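Local structure of SusD superfamily protein (Bacteroides fragilis, 3L22) at residues F122-A127 and Y172-S177; A127-N132 and M208-A213; E180-L185 and A201-L206; Y29-N34 and Y89-K94. The protein is a SusD-family protein that binds zinc in the crystal and, probably as an outer-membrane lipoprotein, captures sugars for a partner transporter. One frame throughout, in Å; residues are numbered along the deposited sequence.

Contact 1 (F122-A127 and Y172-S177). With ZN (zinc ion), chain H; EDO (1,2-ethanediol), chain Z.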
loop_
_atom_site.group_PDB
_atom_site.type_symbol
_atom_site.label_atom_id
_atom_site.label_comp_id
_atom_site.label_asym_id
_atom_site.label_seq_id
_atom_site.Cartn_x
_atom_site.Cartn_y
_atom_site.Cartn_z
ATOM N N PHE A 122 -9.328 -10.247 5.247
ATOM C CA PHE A 122 -8.530 -9.461 4.313
ATOM C C PHE A 122 -8.202 -8.067 4.904
ATOM O O PHE A 122 -7.065 -7.644 4.849
ATOM C CB PHE A 122 -9.239 -9.297 2.970
ATOM C CG PHE A 122 -8.557 -8.344 2.058
ATOM C CD1 PHE A 122 -7.501 -8.784 1.240
ATOM C CD2 PHE A 122 -8.890 -6.988 2.055
ATOM C CE1 PHE A 122 -6.840 -7.912 0.412
ATOM C CE2 PHE A 122 -8.211 -6.105 1.231
ATOM C CZ PHE A 122 -7.164 -6.591 0.407
ATOM N N VAL A 123 -9.205 -7.385 5.462
ATOM C CA VAL A 123 -9.010 -6.080 6.078
ATOM C C VAL A 123 -8.000 -6.165 7.249
ATOM O O VAL A 123 -7.081 -5.359 7.312
ATOM C CB VAL A 123 -10.335 -5.455 6.496
ATOM C CG1 VAL A 123 -10.132 -4.157 7.256
ATOM C CG2 VAL A 123 -11.210 -5.209 5.250
ATOM N N ARG A 124 -8.110 -7.194 8.096
ATOM C CA ARG A 124 -7.133 -7.376 9.178
ATOM C C ARG A 124 -5.743 -7.647 8.616
ATOM O O ARG A 124 -4.762 -7.078 9.093
ATOM C CB ARG A 124 -7.562 -8.500 10.085
ATOM C CG ARG A 124 -6.646 -8.722 11.278
ATOM C CD ARG A 124 -7.340 -9.628 12.297
ATOM N NE ARG A 124 -7.499 -10.980 11.802
ATOM C CZ ARG A 124 -8.226 -11.920 12.424
ATOM N NH1 ARG A 124 -8.850 -11.681 13.593
ATOM N NH2 ARG A 124 -8.256 -13.139 11.916
ATOM N N ALA A 125 -5.679 -8.448 7.556
ATOM C CA ALA A 125 -4.419 -8.799 6.917
ATOM C C ALA A 125 -3.721 -7.556 6.335
ATOM O O ALA A 125 -2.503 -7.346 6.530
ATOM C CB ALA A 125 -4.662 -9.878 5.811
ATOM N N LEU A 126 -4.506 -6.709 5.674
ATOM C CA LEU A 126 -3.982 -5.481 5.120
ATOM C C LEU A 126 -3.441 -4.520 6.206
ATOM O O LEU A 126 -2.360 -3.881 6.045
ATOM C CB LEU A 126 -5.073 -4.810 4.252
ATOM C CG LEU A 126 -4.632 -3.717 3.292
ATOM C CD1 LEU A 126 -3.497 -4.178 2.317
ATOM C CD2 LEU A 126 -5.825 -3.122 2.504
ATOM N N ALA A 127 -4.172 -4.418 7.311
ATOM C CA ALA A 127 -3.759 -3.536 8.394
ATOM C C ALA A 127 -2.408 -3.995 8.956
ATOM O O ALA A 127 -1.453 -3.202 9.069
ATOM C CB ALA A 127 -4.826 -3.496 9.467
ATOM N N TYR A 172 3.946 -11.714 8.991
ATOM C CA TYR A 172 3.692 -12.211 7.660
ATOM C C TYR A 172 2.995 -13.559 7.650
ATOM O O TYR A 172 2.104 -13.800 6.821
ATOM C CB TYR A 172 4.964 -12.303 6.826
ATOM C CG TYR A 172 5.502 -10.990 6.297
ATOM C CD1 TYR A 172 4.658 -10.016 5.742
ATOM C CD2 TYR A 172 6.861 -10.736 6.285
ATOM C CE1 TYR A 172 5.187 -8.814 5.221
ATOM C CE2 TYR A 172 7.363 -9.531 5.790
ATOM C CZ TYR A 172 6.541 -8.602 5.249
ATOM O OH TYR A 172 7.058 -7.420 4.755
ATOM N N GLU A 173 3.383 -14.439 8.561
ATOM C CA GLU A 173 2.812 -15.788 8.602
ATOM C C GLU A 173 1.347 -15.737 9.005
ATOM O O GLU A 173 0.537 -16.497 8.473
ATOM C CB GLU A 173 3.626 -16.699 9.530
ATOM C CG GLU A 173 4.947 -17.159 8.859
ATOM C CD GLU A 173 5.968 -17.772 9.808
ATOM O OE1 GLU A 173 5.936 -17.504 11.048
ATOM O OE2 GLU A 173 6.824 -18.546 9.291
ATOM N N HIS A 174 0.997 -14.814 9.899
ATOM C CA HIS A 174 -0.407 -14.663 10.269
ATOM C C HIS A 174 -1.226 -14.048 9.100
ATOM O O HIS A 174 -2.342 -14.487 8.809
ATOM C CB HIS A 174 -0.642 -13.834 11.532
ATOM C CG HIS A 174 -2.080 -13.532 11.691
ATOM N ND1 HIS A 174 -2.957 -14.476 12.145
ATOM C CD2 HIS A 174 -2.836 -12.503 11.241
ATOM C CE1 HIS A 174 -4.193 -14.029 12.034
ATOM N NE2 HIS A 174 -4.146 -12.834 11.464
ATOM N N ILE A 175 -0.657 -13.069 8.427
ATOM C CA ILE A 175 -1.273 -12.487 7.225
ATOM C C ILE A 175 -1.594 -13.595 6.236
ATOM O O ILE A 175 -2.695 -13.636 5.710
ATOM C CB ILE A 175 -0.385 -11.406 6.582
ATOM C CG1 ILE A 175 -0.346 -10.168 7.488
ATOM C CG2 ILE A 175 -0.892 -11.020 5.175
ATOM C CD1 ILE A 175 0.798 -9.162 7.196
ATOM N N LEU A 176 -0.671 -14.543 6.042
ATOM C CA LEU A 176 -0.927 -15.636 5.120
ATOM C C LEU A 176 -2.083 -16.502 5.615
ATOM O O LEU A 176 -2.873 -16.990 4.787
ATOM C CB LEU A 176 0.326 -16.478 4.879
ATOM C CG LEU A 176 1.479 -15.798 4.160
ATOM C CD1 LEU A 176 2.714 -16.733 4.207
ATOM C CD2 LEU A 176 1.098 -15.415 2.743
ATOM N N SER A 177 -2.188 -16.699 6.934
ATOM C CA SER A 177 -3.352 -17.400 7.481
ATOM C C SER A 177 -4.691 -16.688 7.205
ATOM O O SER A 177 -5.673 -17.328 6.851
ATOM C CB SER A 177 -3.214 -17.608 8.981
ATOM O OG SER A 177 -2.154 -18.467 9.255
HETATM ZN ZN ZN H . -2.540 -16.440 12.957
HETATM C C1 EDO Z . -1.399 -20.049 1.455
HETATM O O1 EDO Z . -2.090 -19.765 0.246
HETATM C C2 EDO Z . -1.430 -18.973 2.511
HETATM O O2 EDO Z . -2.308 -17.889 2.262
HETATM O O HOH W 1 -4.586 -17.250 12.659
#
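A125 of helix 113-131 and I175 of helix 168-178 have the nearest CA atoms of segments 122-127 and 172-177, 4.9 Å apart. The methyl CB of A125 rests on the branch CG2 of I175 at 4.0 Å, while the longer branch sits against the A125 carbonyl oxygen, with I175 CG1 3.7 Å from A125 O. The small alanine is what lets the two backbones draw so near. H174 has its CG anti to the backbone N (chi1 170°), which swings the imidazole toward R124, and R124 NE lies near the plane of the ring at its NE2 edge, 3.8 Å away. Guanidinium and ring planes stand 66° apart. Packing of successive helices in this way fits the TPR-like alpha-helical half of the SusD fold. The two polar ends share a carboxylate: D178, just past 172-177, forms a salt bridge with R124 NH2 and a hydrogen bond with H174 NE2. The other ring nitrogen, H174 ND1, binds a zinc ion at 2.2 Å, alongside water 1 and two atoms from elsewhere in the structure. D178 acts from the second shell, fixing the rotation of the metal-bound imidazole, while R124 NH1 reaches N96 of helix 79-103.

Contact 2 (A127-N132 and M208-A213)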
loop_
_atom_site.group_PDB
_atom_site.type_symbol
_atom_site.label_atom_id
_atom_site.label_comp_id
_atom_site.label_asym_id
_atom_site.label_seq_id
_atom_site.Cartn_x
_atom_site.Cartn_y
_atom_site.Cartn_z
ATOM N N ALA A 127 -4.172 -4.418 7.311
ATOM C CA ALA A 127 -3.759 -3.536 8.394
ATOM C C ALA A 127 -2.408 -3.995 8.956
ATOM O O ALA A 127 -1.453 -3.202 9.069
ATOM C CB ALA A 127 -4.826 -3.496 9.467
ATOM N N TYR A 128 -2.297 -5.294 9.251
ATOM C CA TYR A 128 -1.022 -5.850 9.723
ATOM C C TYR A 128 0.100 -5.704 8.698
ATOM O O TYR A 128 1.260 -5.491 9.072
ATOM C CB TYR A 128 -1.170 -7.320 10.165
ATOM C CG TYR A 128 -1.698 -7.437 11.573
ATOM C CD1 TYR A 128 -0.937 -6.978 12.649
ATOM C CD2 TYR A 128 -2.969 -7.970 11.846
ATOM C CE1 TYR A 128 -1.400 -7.045 13.946
ATOM C CE2 TYR A 128 -3.445 -8.054 13.177
ATOM C CZ TYR A 128 -2.648 -7.580 14.212
ATOM O OH TYR A 128 -3.067 -7.606 15.511
ATOM N N TYR A 129 -0.229 -5.832 7.410
ATOM C CA TYR A 129 0.774 -5.706 6.372
ATOM C C TYR A 129 1.442 -4.316 6.380
ATOM O O TYR A 129 2.671 -4.192 6.270
ATOM C CB TYR A 129 0.145 -6.016 4.989
ATOM C CG TYR A 129 0.991 -5.576 3.836
ATOM C CD1 TYR A 129 2.000 -6.397 3.341
ATOM C CD2 TYR A 129 0.784 -4.361 3.225
ATOM C CE1 TYR A 129 2.792 -6.015 2.280
ATOM C CE2 TYR A 129 1.592 -3.947 2.143
ATOM C CZ TYR A 129 2.578 -4.777 1.676
ATOM O OH TYR A 129 3.365 -4.403 0.603
ATOM N N TYR A 130 0.619 -3.273 6.487
ATOM C CA TYR A 130 1.170 -1.925 6.557
ATOM C C TYR A 130 1.991 -1.674 7.847
ATOM O O TYR A 130 3.067 -1.082 7.769
ATOM C CB TYR A 130 0.081 -0.879 6.323
ATOM C CG TYR A 130 -0.376 -0.823 4.867
ATOM C CD1 TYR A 130 0.520 -0.501 3.856
ATOM C CD2 TYR A 130 -1.702 -1.049 4.525
ATOM C CE1 TYR A 130 0.116 -0.417 2.532
ATOM C CE2 TYR A 130 -2.124 -0.988 3.213
ATOM C CZ TYR A 130 -1.217 -0.651 2.219
ATOM O OH TYR A 130 -1.613 -0.575 0.915
ATOM N N LEU A 131 1.546 -2.182 8.990
ATOM C CA LEU A 131 2.337 -2.088 10.217
ATOM C C LEU A 131 3.696 -2.802 10.056
ATOM O O LEU A 131 4.737 -2.295 10.500
ATOM C CB LEU A 131 1.581 -2.663 11.408
ATOM C CG LEU A 131 0.276 -2.003 11.877
ATOM C CD1 LEU A 131 -0.335 -2.833 13.004
ATOM C CD2 LEU A 131 0.560 -0.522 12.317
ATOM N N ASN A 132 3.700 -3.914 9.321
ATOM C CA ASN A 132 4.900 -4.723 9.148
ATOM C C ASN A 132 5.915 -4.042 8.228
ATOM O O ASN A 132 7.034 -4.520 8.106
ATOM C CB ASN A 132 4.565 -6.111 8.563
ATOM C CG ASN A 132 5.334 -7.248 9.222
ATOM O OD1 ASN A 132 5.735 -7.148 10.376
ATOM N ND2 ASN A 132 5.528 -8.359 8.476
HETATM N N MSE A 208 0.746 -12.051 -2.877
HETATM C CA MSE A 208 1.938 -11.860 -3.664
HETATM C C MSE A 208 2.918 -10.887 -3.015
HETATM O O MSE A 208 4.106 -11.187 -2.960
HETATM C CB MSE A 208 1.633 -11.408 -5.078
HETATM C CG MSE A 208 2.908 -11.149 -5.865
HETATM SE SE MSE A 208 2.699 -11.059 -7.808
HETATM C CE MSE A 208 1.384 -9.909 -7.771
ATOM N N ARG A 209 2.433 -9.739 -2.539
ATOM C CA ARG A 209 3.299 -8.792 -1.869
ATOM C C ARG A 209 4.004 -9.396 -0.668
ATOM O O ARG A 209 5.191 -9.147 -0.453
ATOM C CB ARG A 209 2.531 -7.541 -1.424
ATOM C CG ARG A 209 2.119 -6.637 -2.571
ATOM C CD ARG A 209 1.900 -5.234 -2.016
ATOM N NE ARG A 209 1.335 -4.239 -2.910
ATOM C CZ ARG A 209 1.049 -2.997 -2.549
ATOM N NH1 ARG A 209 1.294 -2.572 -1.300
ATOM N NH2 ARG A 209 0.544 -2.160 -3.433
ATOM N N VAL A 210 3.275 -10.175 0.114
ATOM C CA VAL A 210 3.843 -10.791 1.277
ATOM C C VAL A 210 4.936 -11.773 0.865
ATOM O O VAL A 210 6.027 -11.749 1.406
ATOM C CB VAL A 210 2.762 -11.480 2.138
ATOM C CG1 VAL A 210 3.377 -12.410 3.187
ATOM C CG2 VAL A 210 1.883 -10.409 2.803
ATOM N N TYR A 211 4.640 -12.660 -0.081
ATOM C CA TYR A 211 5.645 -13.620 -0.497
ATOM C C TYR A 211 6.869 -12.950 -1.111
ATOM O O TYR A 211 7.989 -13.390 -0.865
ATOM C CB TYR A 211 5.060 -14.687 -1.418
ATOM C CG TYR A 211 4.284 -15.806 -0.725
ATOM C CD1 TYR A 211 4.823 -16.506 0.357
ATOM C CD2 TYR A 211 3.022 -16.200 -1.185
ATOM C CE1 TYR A 211 4.139 -17.570 0.952
ATOM C CE2 TYR A 211 2.342 -17.266 -0.593
ATOM C CZ TYR A 211 2.890 -17.924 0.480
ATOM O OH TYR A 211 2.246 -18.992 1.064
HETATM N N MSE A 212 6.701 -11.859 -1.846
HETATM C CA MSE A 212 7.886 -11.129 -2.346
HETATM C C MSE A 212 8.759 -10.594 -1.221
HETATM O O MSE A 212 9.997 -10.654 -1.310
HETATM C CB MSE A 212 7.485 -9.991 -3.279
HETATM C CG MSE A 212 6.934 -10.504 -4.565
HETATM SE SE MSE A 212 6.264 -9.038 -5.674
HETATM C CE MSE A 212 7.820 -8.345 -6.319
ATOM N N ALA A 213 8.128 -10.103 -0.154
ATOM C CA ALA A 213 8.871 -9.566 1.000
ATOM C C ALA A 213 9.708 -10.681 1.671
ATOM O O ALA A 213 10.664 -10.398 2.411
ATOM C CB ALA A 213 7.876 -8.896 2.027
HETATM O O HOH W 2 5.445 -6.041 0.256
HETATM O O HOH W 3 0.367 0.239 -0.836
#
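Y129 and R209 cross at about a right angle. Y129 has CG anti to its backbone N (chi1 165°), and the ring extends from helix 113-131 until OH stands 3.1 Å from R209 CD. The arginine chain, extended from CG to NE, passes the end of this ring, and NH1 turns back to it in a weak hydrogen bond to Y129 OH of 3.4 Å. Ring and guanidinium planes lie 57° apart, with the hydroxyl near the guanidinium plane at its edge. The Y130 ring is almost perpendicular to the same guanidinium, and one of its faces receives Y129 CD2 over its centre. Water 3 joins Y130 OH to R209 NH1, accepting from the latter at 3.0 Å; water 2 lies in the plane of the Y129 ring at its edge, 2.7 Å from OH, and donates to R209 O. On the apolar side V210 CG2 meets Y129 CD1 at 4.0 Å. R209 has its strongest partner in E329 of helix 327-339, to which NE is salt-bridged. The segment axes, 11.8 Å apart and inclined by 31°, leave room for a buried, water-bridged tyrosine-arginine interface between two helices of the TPR-like part of the SusD fold.

Contact 3 (E180-L185 and A201-L206)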
loop_
_atom_site.group_PDB
_atom_site.type_symbol
_atom_site.label_atom_id
_atom_site.label_comp_id
_atom_site.label_asym_id
_atom_site.label_seq_id
_atom_site.Cartn_x
_atom_site.Cartn_y
_atom_site.Cartn_z
ATOM N N GLU A 180 -5.660 -17.443 3.648
ATOM C CA GLU A 180 -5.516 -18.837 3.204
ATOM C C GLU A 180 -6.748 -19.423 2.568
ATOM O O GLU A 180 -6.614 -20.318 1.743
ATOM C CB GLU A 180 -5.067 -19.757 4.324
ATOM C CG GLU A 180 -6.119 -20.101 5.352
ATOM C CD GLU A 180 -5.508 -20.805 6.609
ATOM O OE1 GLU A 180 -4.274 -21.045 6.662
ATOM O OE2 GLU A 180 -6.288 -21.119 7.522
ATOM N N ASN A 181 -7.921 -18.986 3.009
ATOM C CA ASN A 181 -9.158 -19.415 2.372
ATOM C C ASN A 181 -9.854 -18.210 1.753
ATOM O O ASN A 181 -10.311 -17.324 2.433
ATOM C CB ASN A 181 -10.087 -20.154 3.322
ATOM C CG ASN A 181 -11.169 -20.944 2.558
ATOM O OD1 ASN A 181 -11.321 -20.801 1.334
ATOM N ND2 ASN A 181 -11.889 -21.777 3.270
ATOM N N ILE A 182 -9.878 -18.197 0.426
ATOM C CA ILE A 182 -10.420 -17.081 -0.331
ATOM C C ILE A 182 -11.502 -17.467 -1.311
ATOM O O ILE A 182 -11.984 -16.623 -2.061
ATOM C CB ILE A 182 -9.295 -16.277 -1.048
ATOM C CG1 ILE A 182 -8.521 -17.121 -2.058
ATOM C CG2 ILE A 182 -8.363 -15.625 -0.035
ATOM C CD1 ILE A 182 -7.594 -16.269 -2.855
ATOM N N SER A 183 -11.951 -18.711 -1.281
ATOM C CA SER A 183 -12.825 -19.204 -2.346
ATOM C C SER A 183 -14.240 -18.673 -2.251
ATOM O O SER A 183 -14.960 -18.813 -3.204
ATOM C CB SER A 183 -12.872 -20.734 -2.336
ATOM O OG SER A 183 -13.223 -21.188 -1.035
ATOM N N ALA A 184 -14.630 -18.026 -1.151
ATOM C CA ALA A 184 -15.948 -17.414 -1.077
ATOM C C ALA A 184 -15.880 -15.942 -1.456
ATOM O O ALA A 184 -16.930 -15.314 -1.582
ATOM C CB ALA A 184 -16.563 -17.585 0.291
ATOM N N LEU A 185 -14.678 -15.385 -1.643
ATOM C CA LEU A 185 -14.596 -14.005 -2.061
ATOM C C LEU A 185 -15.120 -13.805 -3.481
ATOM O O LEU A 185 -15.035 -14.676 -4.322
ATOM C CB LEU A 185 -13.189 -13.443 -1.929
ATOM C CG LEU A 185 -12.643 -13.304 -0.511
ATOM C CD1 LEU A 185 -11.146 -12.890 -0.643
ATOM C CD2 LEU A 185 -13.461 -12.311 0.389
ATOM N N ALA A 201 -8.891 -11.663 -6.375
ATOM C CA ALA A 201 -7.732 -10.911 -6.935
ATOM C C ALA A 201 -7.039 -10.006 -5.923
ATOM O O ALA A 201 -5.814 -9.958 -5.880
ATOM C CB ALA A 201 -8.166 -10.082 -8.154
ATOM N N ALA A 202 -7.804 -9.283 -5.115
ATOM C CA ALA A 202 -7.215 -8.440 -4.078
ATOM C C ALA A 202 -6.417 -9.252 -3.025
ATOM O O ALA A 202 -5.315 -8.871 -2.619
ATOM C CB ALA A 202 -8.319 -7.626 -3.383
ATOM N N ALA A 203 -7.012 -10.343 -2.567
ATOM C CA ALA A 203 -6.384 -11.218 -1.605
ATOM C C ALA A 203 -5.068 -11.786 -2.179
ATOM O O ALA A 203 -4.056 -11.864 -1.485
ATOM C CB ALA A 203 -7.343 -12.336 -1.214
ATOM N N ASN A 204 -5.109 -12.191 -3.442
ATOM C CA ASN A 204 -3.933 -12.727 -4.117
ATOM C C ASN A 204 -2.846 -11.690 -4.357
ATOM O O ASN A 204 -1.653 -12.006 -4.284
ATOM C CB ASN A 204 -4.345 -13.411 -5.427
ATOM C CG ASN A 204 -4.950 -14.800 -5.200
ATOM O OD1 ASN A 204 -4.417 -15.565 -4.415
ATOM N ND2 ASN A 204 -6.040 -15.139 -5.921
HETATM N N MSE A 205 -3.244 -10.442 -4.597
HETATM C CA MSE A 205 -2.271 -9.347 -4.698
HETATM C C MSE A 205 -1.545 -9.168 -3.357
HETATM O O MSE A 205 -0.327 -9.007 -3.333
HETATM C CB MSE A 205 -2.941 -8.027 -5.107
HETATM C CG MSE A 205 -3.328 -7.967 -6.561
HETATM SE SE MSE A 205 -1.760 -8.083 -7.725
HETATM C CE MSE A 205 -0.922 -6.354 -7.226
ATOM N N LEU A 206 -2.287 -9.202 -2.248
ATOM C CA LEU A 206 -1.662 -9.028 -0.935
ATOM C C LEU A 206 -0.729 -10.229 -0.641
ATOM O O LEU A 206 0.364 -10.067 -0.093
ATOM C CB LEU A 206 -2.711 -8.868 0.185
ATOM C CG LEU A 206 -2.198 -8.506 1.583
ATOM C CD1 LEU A 206 -1.190 -7.339 1.546
ATOM C CD2 LEU A 206 -3.366 -8.204 2.543
#
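Apolar contacts join I182 and L185 to A203, whose methyl points out of helix 200-213 toward the loop that follows helix 168-178. I182 CG2 presses on A203 CB at 3.6 Å, and L185 CD1 reaches the same methyl at 3.9 Å, so two branched side chains close over one small one. I182 has CG1 between its backbone N and carbonyl carbon (chi1 62°), which carries CD1 past the alanine to the neighbouring amide. There the methyl sits equally near both ends of the N204 side chain, 3.6 Å from OD1 and from ND2, in van der Waals contact. Within the loop, L185 N binds I182 O at 3.0 Å and closes a type I beta turn, which sets both hydrophobic side chains toward the helix. Outside bonds hold the turn to helix 113-131, where Q118 and R115 bind the backbone N and O of A184, and L185 also packs on E119, a zinc ligand together with H197. A beta turn is thereby docked by its hydrophobic residues onto a helix in the TPR-like part of the SusD fold, directly before D186 and E188 of another zinc site.

Contact 4 (Y29-N34 and Y89-K94)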
loop_
_atom_site.group_PDB
_atom_site.type_symbol
_atom_site.label_atom_id
_atom_site.label_comp_id
_atom_site.label_asym_id
_atom_site.label_seq_id
_atom_site.Cartn_x
_atom_site.Cartn_y
_atom_site.Cartn_z
ATOM N N TYR A 29 -14.061 -1.573 6.151
ATOM C CA TYR A 29 -13.419 -0.896 5.036
ATOM C C TYR A 29 -13.262 0.603 5.332
ATOM O O TYR A 29 -12.245 1.192 4.964
ATOM C CB TYR A 29 -14.212 -1.090 3.729
ATOM C CG TYR A 29 -14.153 -2.480 3.185
ATOM C CD1 TYR A 29 -13.028 -2.949 2.550
ATOM C CD2 TYR A 29 -15.235 -3.360 3.337
ATOM C CE1 TYR A 29 -12.970 -4.262 2.059
ATOM C CE2 TYR A 29 -15.185 -4.650 2.847
ATOM C CZ TYR A 29 -14.040 -5.100 2.215
ATOM O OH TYR A 29 -14.007 -6.394 1.711
ATOM N N ALA A 30 -14.237 1.208 6.006
ATOM C CA ALA A 30 -14.127 2.631 6.385
ATOM C C ALA A 30 -13.001 2.776 7.393
ATOM O O ALA A 30 -12.242 3.735 7.309
ATOM C CB ALA A 30 -15.487 3.259 6.934
ATOM N N ALA A 31 -12.874 1.820 8.308
ATOM C CA ALA A 31 -11.898 1.943 9.401
ATOM C C ALA A 31 -10.459 1.940 8.911
ATOM O O ALA A 31 -9.595 2.524 9.553
ATOM C CB ALA A 31 -12.102 0.848 10.447
ATOM N N ILE A 32 -10.168 1.267 7.795
ATOM C CA ILE A 32 -8.806 1.304 7.266
ATOM C C ILE A 32 -8.537 2.514 6.364
ATOM O O ILE A 32 -7.378 2.738 5.994
ATOM C CB ILE A 32 -8.347 0.043 6.489
ATOM C CG1 ILE A 32 -9.252 -0.284 5.333
ATOM C CG2 ILE A 32 -8.088 -1.108 7.428
ATOM C CD1 ILE A 32 -8.589 -1.239 4.384
ATOM N N LYS A 33 -9.593 3.272 6.039
ATOM C CA LYS A 33 -9.506 4.445 5.159
ATOM C C LYS A 33 -9.301 5.736 5.979
ATOM O O LYS A 33 -8.184 6.298 6.001
ATOM C CB LYS A 33 -10.757 4.477 4.284
ATOM C CG LYS A 33 -10.857 5.592 3.245
ATOM C CD LYS A 33 -12.243 5.594 2.532
ATOM C CE LYS A 33 -13.456 6.066 3.353
ATOM N NZ LYS A 33 -13.491 7.571 3.590
ATOM N N ASN A 34 -10.357 6.207 6.672
ATOM C CA ASN A 34 -10.251 7.388 7.559
ATOM C C ASN A 34 -11.459 7.507 8.436
ATOM O O ASN A 34 -12.486 6.904 8.159
ATOM C CB ASN A 34 -10.049 8.727 6.804
ATOM C CG ASN A 34 -11.176 9.051 5.869
ATOM O OD1 ASN A 34 -11.146 8.640 4.707
ATOM N ND2 ASN A 34 -12.151 9.837 6.342
ATOM N N TYR A 89 -4.843 -0.416 14.764
ATOM C CA TYR A 89 -5.300 -1.327 15.814
ATOM C C TYR A 89 -6.789 -1.195 16.074
ATOM O O TYR A 89 -7.422 -2.212 16.390
ATOM C CB TYR A 89 -4.453 -1.207 17.129
ATOM C CG TYR A 89 -3.192 -2.053 17.037
ATOM C CD1 TYR A 89 -3.261 -3.451 17.112
ATOM C CD2 TYR A 89 -1.957 -1.478 16.780
ATOM C CE1 TYR A 89 -2.132 -4.235 16.944
ATOM C CE2 TYR A 89 -0.817 -2.248 16.657
ATOM C CZ TYR A 89 -0.901 -3.625 16.732
ATOM O OH TYR A 89 0.242 -4.383 16.597
ATOM N N LEU A 90 -7.354 0.015 15.935
ATOM C CA LEU A 90 -8.803 0.157 15.968
ATOM C C LEU A 90 -9.468 -0.654 14.860
ATOM O O LEU A 90 -10.435 -1.372 15.099
ATOM C CB LEU A 90 -9.272 1.607 15.828
ATOM C CG LEU A 90 -9.323 2.448 17.089
ATOM C CD1 LEU A 90 -9.533 3.958 16.698
ATOM C CD2 LEU A 90 -10.440 1.910 18.084
ATOM N N ALA A 91 -8.975 -0.521 13.644
ATOM C CA ALA A 91 -9.472 -1.336 12.527
ATOM C C ALA A 91 -9.342 -2.852 12.839
ATOM O O ALA A 91 -10.272 -3.620 12.630
ATOM C CB ALA A 91 -8.720 -0.971 11.234
ATOM N N ILE A 92 -8.187 -3.266 13.377
ATOM C CA ILE A 92 -7.962 -4.679 13.708
ATOM C C ILE A 92 -8.963 -5.161 14.740
ATOM O O ILE A 92 -9.543 -6.245 14.582
ATOM C CB ILE A 92 -6.503 -4.890 14.142
ATOM C CG1 ILE A 92 -5.589 -4.780 12.900
ATOM C CG2 ILE A 92 -6.270 -6.239 14.888
ATOM C CD1 ILE A 92 -4.130 -4.393 13.209
ATOM N N ASN A 93 -9.199 -4.369 15.789
ATOM C CA ASN A 93 -10.125 -4.776 16.841
ATOM C C ASN A 93 -11.567 -4.835 16.325
ATOM O O ASN A 93 -12.318 -5.710 16.726
ATOM C CB ASN A 93 -10.043 -3.883 18.091
ATOM C CG ASN A 93 -10.830 -4.473 19.276
ATOM O OD1 ASN A 93 -10.578 -5.613 19.712
ATOM N ND2 ASN A 93 -11.812 -3.714 19.782
ATOM N N LYS A 94 -11.930 -3.914 15.428
ATOM C CA LYS A 94 -13.221 -3.986 14.741
ATOM C C LYS A 94 -13.393 -5.273 13.959
ATOM O O LYS A 94 -14.472 -5.867 14.007
ATOM C CB LYS A 94 -13.443 -2.780 13.823
ATOM C CG LYS A 94 -13.785 -1.513 14.606
ATOM C CD LYS A 94 -13.843 -0.253 13.702
ATOM C CE LYS A 94 -14.288 0.966 14.494
ATOM N NZ LYS A 94 -15.774 0.831 14.657
#
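I32 and K94 owe their places at this contact to their torsions. In I32, CG1 lies between the backbone N and the carbonyl carbon (chi1 57°), which leads the longer branch away from helix 79-103 and leaves CG2 to touch A91 CB at 3.9 Å. In K94, CG is anti to the carbonyl carbon (chi1 -75°), and the chain stays extended until it bends at chi4; its CD touches A31 CB at 3.9 Å, at the exposed margin. Between these two, A31 and A91 both point toward the other helix, and their CB methyls meet at 3.9 Å. The pair sets the spacing of the helices: the CA atoms of A31 and A91 are 5.1 Å apart, and the local axes 8.8 Å. The N-to-C directions differ by 170°, making this a near-antiparallel, alanine-to-alanine helix pair in the TPR-like region of the SusD fold. All the touching across the interface is by carbon atoms. Nearby, A30 O accepts from both K33 N and N34 N, and K33 NZ bonds to N34 OD1. Helix 113-131 lies against both partners, with V123 on I32 and A127 and Y128 on I92. Y29 binds E119 of that helix through its OH, Y89 packs on L131, and beyond the contact Y29 and K33 meet strand 249-253.

Along the chain contact 4 closes first; contact 3 is then nested inside the loop closed by contact 2, whose segments alternate with those of contact 1. Helix 113-131 is the common element: contacts 1 and 2 share A127 on it and have centres about 8 Å apart, and V123 and A127 also touch I32 and I92 of contact 4. Helix 200-213 serves contacts 2 and 3, with L206 of contact 3 packed on Y129. Contacts 3 and 4 are the most distant pair, about 19 Å between centres, and do not touch. All lie in the starch-binding-associated range; helix 113-131 packs on helices 18-33, 79-103, 168-178 and 200-213, consistent with a TPR-like helical array.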